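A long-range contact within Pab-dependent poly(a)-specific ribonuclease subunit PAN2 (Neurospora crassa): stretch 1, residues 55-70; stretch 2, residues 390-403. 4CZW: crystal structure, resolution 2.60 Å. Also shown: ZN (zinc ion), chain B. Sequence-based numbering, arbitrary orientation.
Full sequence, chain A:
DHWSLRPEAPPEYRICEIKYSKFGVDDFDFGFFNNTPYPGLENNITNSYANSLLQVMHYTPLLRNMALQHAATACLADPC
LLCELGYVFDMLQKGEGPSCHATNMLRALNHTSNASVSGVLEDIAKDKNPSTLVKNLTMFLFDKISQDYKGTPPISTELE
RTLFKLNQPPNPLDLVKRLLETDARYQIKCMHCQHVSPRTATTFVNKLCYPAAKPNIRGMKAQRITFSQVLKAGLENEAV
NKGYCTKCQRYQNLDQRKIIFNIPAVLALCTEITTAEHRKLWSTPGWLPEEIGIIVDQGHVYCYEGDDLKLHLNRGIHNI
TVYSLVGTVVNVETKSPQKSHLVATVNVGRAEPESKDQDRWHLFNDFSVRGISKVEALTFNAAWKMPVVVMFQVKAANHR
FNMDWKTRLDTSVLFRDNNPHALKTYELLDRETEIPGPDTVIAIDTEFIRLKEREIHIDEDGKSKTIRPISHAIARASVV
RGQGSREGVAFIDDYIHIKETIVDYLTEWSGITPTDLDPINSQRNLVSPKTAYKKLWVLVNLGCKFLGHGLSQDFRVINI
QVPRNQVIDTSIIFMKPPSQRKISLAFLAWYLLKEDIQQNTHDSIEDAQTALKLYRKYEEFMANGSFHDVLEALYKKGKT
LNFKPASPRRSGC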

# COMPACT_ATOMS: atom_id res chain seq x y z
N GLN A 55 4.99 -4.51 0.58
CA GLN A 55 6.00 -4.27 1.60
C GLN A 55 7.30 -3.77 0.98
O GLN A 55 7.86 -2.77 1.41
CB GLN A 55 6.27 -5.55 2.40
CG GLN A 55 5.11 -6.02 3.26
CD GLN A 55 4.95 -5.22 4.54
OE1 GLN A 55 5.62 -4.22 4.75
NE2 GLN A 55 4.05 -5.67 5.41
N VAL A 56 7.76 -4.48 -0.05
CA VAL A 56 9.00 -4.14 -0.74
C VAL A 56 8.94 -2.74 -1.34
O VAL A 56 9.90 -1.97 -1.25
CB VAL A 56 9.32 -5.17 -1.84
CG1 VAL A 56 10.53 -4.73 -2.64
CG2 VAL A 56 9.56 -6.54 -1.24
N MSE A 57 7.80 -2.41 -1.94
CA MSE A 57 7.60 -1.09 -2.53
C MSE A 57 7.55 0.01 -1.47
O MSE A 57 8.03 1.12 -1.69
CB MSE A 57 6.32 -1.06 -3.37
CG MSE A 57 6.36 -1.92 -4.62
SE MSE A 57 4.71 -1.80 -5.64
CE MSE A 57 4.75 0.11 -6.06
N HIS A 58 6.96 -0.31 -0.32
CA HIS A 58 6.79 0.66 0.76
C HIS A 58 8.12 1.13 1.33
O HIS A 58 8.28 2.30 1.67
CB HIS A 58 5.93 0.07 1.88
CG HIS A 58 5.87 0.93 3.10
ND1 HIS A 58 6.54 0.63 4.26
CD2 HIS A 58 5.23 2.10 3.34
CE1 HIS A 58 6.31 1.56 5.17
NE2 HIS A 58 5.51 2.47 4.63
N TYR A 59 9.08 0.22 1.44
CA TYR A 59 10.39 0.55 1.97
C TYR A 59 11.35 0.95 0.86
O TYR A 59 12.57 0.96 1.04
CB TYR A 59 10.95 -0.61 2.79
CG TYR A 59 10.17 -0.87 4.06
CD1 TYR A 59 10.41 -0.12 5.20
CD2 TYR A 59 9.19 -1.85 4.11
CE1 TYR A 59 9.69 -0.34 6.36
CE2 TYR A 59 8.47 -2.08 5.26
CZ TYR A 59 8.73 -1.32 6.39
OH TYR A 59 8.01 -1.55 7.54
N THR A 60 10.78 1.28 -0.30
CA THR A 60 11.53 1.89 -1.38
C THR A 60 11.19 3.38 -1.40
O THR A 60 10.16 3.77 -1.95
CB THR A 60 11.19 1.26 -2.75
OG1 THR A 60 11.34 -0.17 -2.66
CG2 THR A 60 12.12 1.80 -3.83
N PRO A 61 12.06 4.20 -0.79
CA PRO A 61 11.86 5.64 -0.55
C PRO A 61 11.28 6.41 -1.74
O PRO A 61 10.38 7.23 -1.55
CB PRO A 61 13.27 6.13 -0.23
CG PRO A 61 13.92 4.96 0.41
CD PRO A 61 13.38 3.75 -0.31
N LEU A 62 11.78 6.13 -2.94
CA LEU A 62 11.30 6.82 -4.13
C LEU A 62 9.87 6.42 -4.48
O LEU A 62 9.11 7.22 -5.01
CB LEU A 62 12.23 6.53 -5.32
CG LEU A 62 13.60 7.20 -5.25
CD1 LEU A 62 14.43 6.83 -6.47
CD2 LEU A 62 13.45 8.71 -5.15
N LEU A 63 9.51 5.17 -4.18
CA LEU A 63 8.17 4.68 -4.46
C LEU A 63 7.16 5.19 -3.43
O LEU A 63 6.04 5.56 -3.78
CB LEU A 63 8.15 3.15 -4.50
CG LEU A 63 8.82 2.50 -5.71
CD1 LEU A 63 8.65 0.99 -5.66
CD2 LEU A 63 8.27 3.06 -7.00
N ARG A 64 7.56 5.20 -2.16
CA ARG A 64 6.68 5.64 -1.09
C ARG A 64 6.36 7.13 -1.21
O ARG A 64 5.21 7.54 -1.07
CB ARG A 64 7.29 5.35 0.29
CG ARG A 64 6.32 5.57 1.44
CD ARG A 64 7.03 5.82 2.77
NE ARG A 64 7.67 4.62 3.31
CZ ARG A 64 8.30 4.58 4.48
NH1 ARG A 64 8.38 5.67 5.23
NH2 ARG A 64 8.85 3.45 4.90
N ASN A 65 7.39 7.93 -1.49
CA ASN A 65 7.21 9.36 -1.68
C ASN A 65 6.31 9.64 -2.89
O ASN A 65 5.39 10.45 -2.81
CB ASN A 65 8.56 10.05 -1.86
CG ASN A 65 8.43 11.54 -2.10
OD1 ASN A 65 8.27 12.32 -1.15
ND2 ASN A 65 8.50 11.95 -3.36
N MSE A 66 6.59 8.95 -3.99
CA MSE A 66 5.83 9.09 -5.23
C MSE A 66 4.33 8.94 -5.00
O MSE A 66 3.54 9.74 -5.50
CB MSE A 66 6.31 8.06 -6.24
CG MSE A 66 5.67 8.15 -7.61
SE MSE A 66 6.24 6.69 -8.77
CE MSE A 66 8.16 6.81 -8.46
N ALA A 67 3.95 7.91 -4.25
CA ALA A 67 2.54 7.63 -3.99
C ALA A 67 1.91 8.67 -3.07
O ALA A 67 0.77 9.09 -3.28
CB ALA A 67 2.39 6.24 -3.40
N LEU A 68 2.66 9.08 -2.05
CA LEU A 68 2.15 10.04 -1.07
C LEU A 68 1.97 11.43 -1.68
O LEU A 68 1.01 12.13 -1.35
CB LEU A 68 3.09 10.11 0.13
CG LEU A 68 3.09 8.89 1.05
CD1 LEU A 68 4.14 9.03 2.13
CD2 LEU A 68 1.72 8.67 1.65
N GLN A 69 2.88 11.82 -2.56
CA GLN A 69 2.79 13.12 -3.22
C GLN A 69 1.57 13.19 -4.13
O GLN A 69 1.04 14.27 -4.38
CB GLN A 69 4.06 13.42 -4.02
CG GLN A 69 5.34 13.51 -3.19
CD GLN A 69 5.37 14.71 -2.27
OE1 GLN A 69 4.63 15.67 -2.46
NE2 GLN A 69 6.23 14.66 -1.26
N HIS A 70 1.14 12.04 -4.63
CA HIS A 70 -0.04 11.97 -5.48
C HIS A 70 -1.33 11.86 -4.67
O HIS A 70 -2.32 12.54 -4.95
CB HIS A 70 0.05 10.80 -6.46
CG HIS A 70 -1.23 10.54 -7.20
ND1 HIS A 70 -1.66 11.35 -8.23
CD2 HIS A 70 -2.17 9.58 -7.05
CE1 HIS A 70 -2.81 10.89 -8.69
NE2 HIS A 70 -3.14 9.82 -7.99
N VAL A 390 13.04 -8.70 -7.54
CA VAL A 390 14.15 -8.05 -6.85
C VAL A 390 14.09 -6.54 -7.07
O VAL A 390 13.96 -6.08 -8.20
CB VAL A 390 15.50 -8.60 -7.33
CG1 VAL A 390 16.64 -7.89 -6.63
CG2 VAL A 390 15.58 -10.10 -7.09
N MSE A 391 14.20 -5.78 -5.98
CA MSE A 391 14.03 -4.33 -6.05
C MSE A 391 15.30 -3.56 -5.71
O MSE A 391 15.83 -3.66 -4.61
CB MSE A 391 12.91 -3.89 -5.11
CG MSE A 391 12.51 -2.43 -5.25
SE MSE A 391 11.45 -2.09 -6.86
CE MSE A 391 9.87 -3.14 -6.41
N PHE A 392 15.78 -2.79 -6.68
CA PHE A 392 16.91 -1.88 -6.46
C PHE A 392 16.46 -0.44 -6.61
O PHE A 392 15.53 -0.14 -7.35
CB PHE A 392 18.04 -2.17 -7.45
CG PHE A 392 18.85 -3.39 -7.12
CD1 PHE A 392 19.93 -3.31 -6.26
CD2 PHE A 392 18.54 -4.61 -7.69
CE1 PHE A 392 20.68 -4.43 -5.96
CE2 PHE A 392 19.29 -5.74 -7.40
CZ PHE A 392 20.36 -5.65 -6.53
N GLN A 393 17.12 0.46 -5.88
CA GLN A 393 16.95 1.89 -6.10
C GLN A 393 18.30 2.57 -5.99
O GLN A 393 19.23 2.01 -5.40
CB GLN A 393 15.96 2.49 -5.10
CG GLN A 393 16.57 2.89 -3.76
CD GLN A 393 15.74 3.93 -3.03
OE1 GLN A 393 14.62 4.24 -3.43
NE2 GLN A 393 16.30 4.48 -1.96
N VAL A 394 18.42 3.76 -6.57
CA VAL A 394 19.68 4.49 -6.54
C VAL A 394 20.07 4.81 -5.09
O VAL A 394 19.24 5.24 -4.29
CB VAL A 394 19.59 5.80 -7.36
CG1 VAL A 394 19.55 5.47 -8.85
CG2 VAL A 394 18.38 6.62 -6.97
N LYS A 395 21.34 4.57 -4.77
CA LYS A 395 21.84 4.71 -3.41
C LYS A 395 21.73 6.15 -2.91
O LYS A 395 21.62 6.39 -1.71
CB LYS A 395 23.28 4.22 -3.31
CG LYS A 395 23.84 4.16 -1.90
CD LYS A 395 25.25 3.61 -1.88
CE LYS A 395 25.79 3.52 -0.46
NZ LYS A 395 27.15 2.93 -0.42
N ALA A 396 21.76 7.09 -3.84
CA ALA A 396 21.64 8.51 -3.50
C ALA A 396 20.26 8.84 -2.94
O ALA A 396 20.07 9.86 -2.29
CB ALA A 396 21.94 9.37 -4.71
N ALA A 397 19.29 7.96 -3.21
CA ALA A 397 17.92 8.17 -2.76
C ALA A 397 17.66 7.54 -1.39
O ALA A 397 16.58 7.69 -0.83
CB ALA A 397 16.94 7.63 -3.78
N ASN A 398 18.65 6.83 -0.87
CA ASN A 398 18.53 6.22 0.45
C ASN A 398 18.40 7.27 1.55
O ASN A 398 18.99 8.34 1.46
CB ASN A 398 19.72 5.30 0.74
CG ASN A 398 19.72 4.05 -0.12
OD1 ASN A 398 18.70 3.67 -0.68
ND2 ASN A 398 20.87 3.40 -0.21
N HIS A 399 17.62 6.94 2.57
CA HIS A 399 17.42 7.80 3.74
C HIS A 399 16.85 9.17 3.36
O HIS A 399 17.03 10.15 4.09
CB HIS A 399 18.74 7.98 4.50
CG HIS A 399 19.58 6.74 4.54
ND1 HIS A 399 19.25 5.64 5.30
CD2 HIS A 399 20.74 6.43 3.91
CE1 HIS A 399 20.17 4.70 5.13
NE2 HIS A 399 21.08 5.16 4.29
N ARG A 400 16.17 9.24 2.22
CA ARG A 400 15.57 10.48 1.75
C ARG A 400 14.05 10.46 1.88
O ARG A 400 13.43 9.41 1.70
CB ARG A 400 15.97 10.75 0.30
CG ARG A 400 17.45 11.05 0.09
CD ARG A 400 17.81 12.41 0.66
NE ARG A 400 16.96 13.47 0.13
CZ ARG A 400 17.17 14.10 -1.02
NH1 ARG A 400 18.20 13.77 -1.78
NH2 ARG A 400 16.33 15.05 -1.42
N PHE A 401 13.47 11.61 2.19
CA PHE A 401 12.02 11.73 2.30
C PHE A 401 11.59 13.18 2.14
O PHE A 401 12.40 14.10 2.25
CB PHE A 401 11.53 11.17 3.64
CG PHE A 401 11.98 11.97 4.84
CD1 PHE A 401 13.24 11.78 5.38
CD2 PHE A 401 11.15 12.91 5.41
CE1 PHE A 401 13.65 12.51 6.48
CE2 PHE A 401 11.55 13.65 6.51
CZ PHE A 401 12.81 13.44 7.04
N ASN A 402 10.30 13.38 1.88
CA ASN A 402 9.74 14.72 1.73
C ASN A 402 8.35 14.82 2.35
O ASN A 402 7.47 14.02 2.03
CB ASN A 402 9.70 15.11 0.25
CG ASN A 402 9.19 16.52 0.03
OD1 ASN A 402 8.02 16.72 -0.28
ND2 ASN A 402 10.08 17.50 0.18
N MSE A 403 8.16 15.80 3.22
CA MSE A 403 6.93 15.90 4.00
C MSE A 403 5.97 16.96 3.46
O MSE A 403 5.00 17.32 4.13
CB MSE A 403 7.25 16.20 5.46
CG MSE A 403 8.10 15.14 6.15
SE MSE A 403 7.22 13.41 6.20
CE MSE A 403 5.56 13.94 7.08
ZN ZN B . -5.06 9.26 -7.60
O HOH W 1 8.81 11.01 1.54

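This is a mostly apolar packing of a helix and the turn before it against a strand and the loop that follows, with a few polar side chains placed to satisfy backbone and amide groups along the seam. Residues that touch are at least 328 apart in sequence, and together the two segments bury 563 Å². The axis of helix 61-70 crosses that of strand 390-394 at 81°, nearly perpendicular, with a closest approach of 9.7 Å. A strand crossed this way meets the helix over a short length, and here the rest of the contact is supplied by the last turn of helix 55-58, by T60, and by the loop running on through N402.

The strand obeys the usual alternation: M391 and Q393 point toward the first stretch, while V390 and F392 point away. M391, a selenomethionine, gives up 88 Å² by reaching several partners at once. Its CB lies 3.5 Å from CG1 of V56, its CE 4.1 Å from CG of M57, and its SE 4.3 Å from CD1 of L63. A flexible, unbranched side chain thus bridges the two helices. T60 sits at the junction between them; its OG1 donates to O of V56 at 2.7 Å, so the hydroxyl is satisfied within its own stretch even though it makes no capping bond to the helix that follows. The same OG1 is 3.6 Å from CG of M391.

Q393 is the polar element of the strand's inward face, and both ends of its amide have work. OE1 accepts a weak hydrogen bond from N of L62 at 3.4 Å, nearly straight at 165°. This backbone amide belongs to the first turn of the helix, where no preceding turn supplies a carbonyl, so a side chain from the distant strand stands in. NE2 of Q393 donates to OD1 of N398 at 2.8 Å, tying the strand to the loop beyond it. P61 covers the same amide, its CG 3.4 Å from NE2 of Q393, and its CB also rests 3.7 Å from O of A397 and 3.8 Å from O of R400.

L62 leaves its CA sideways, yet its end comes nearer the other stretch: CG packs 3.7 Å from CB of A397, and CD1 lies 4.0 Å from CG2 of V394. A397 starts a type II turn ending at R400; its CB points toward the helix, and its CA lies 6.9 Å from CA of L62.

Farther along the helix the contact becomes polar. N65 and Q69 are one turn apart and already joined, NE2 of Q69 donating to OD1 of N65 at 3.1 Å. That same NE2 makes a weak bond to OD1 of N402 at 2.9 Å, its angle only 127°. Water 1 completes the arrangement, donating to OD1 of N65 at 3.0 Å and accepting from N of N402 at 2.8 Å, while CB of N402 sits 3.4 Å from OD1 of N65.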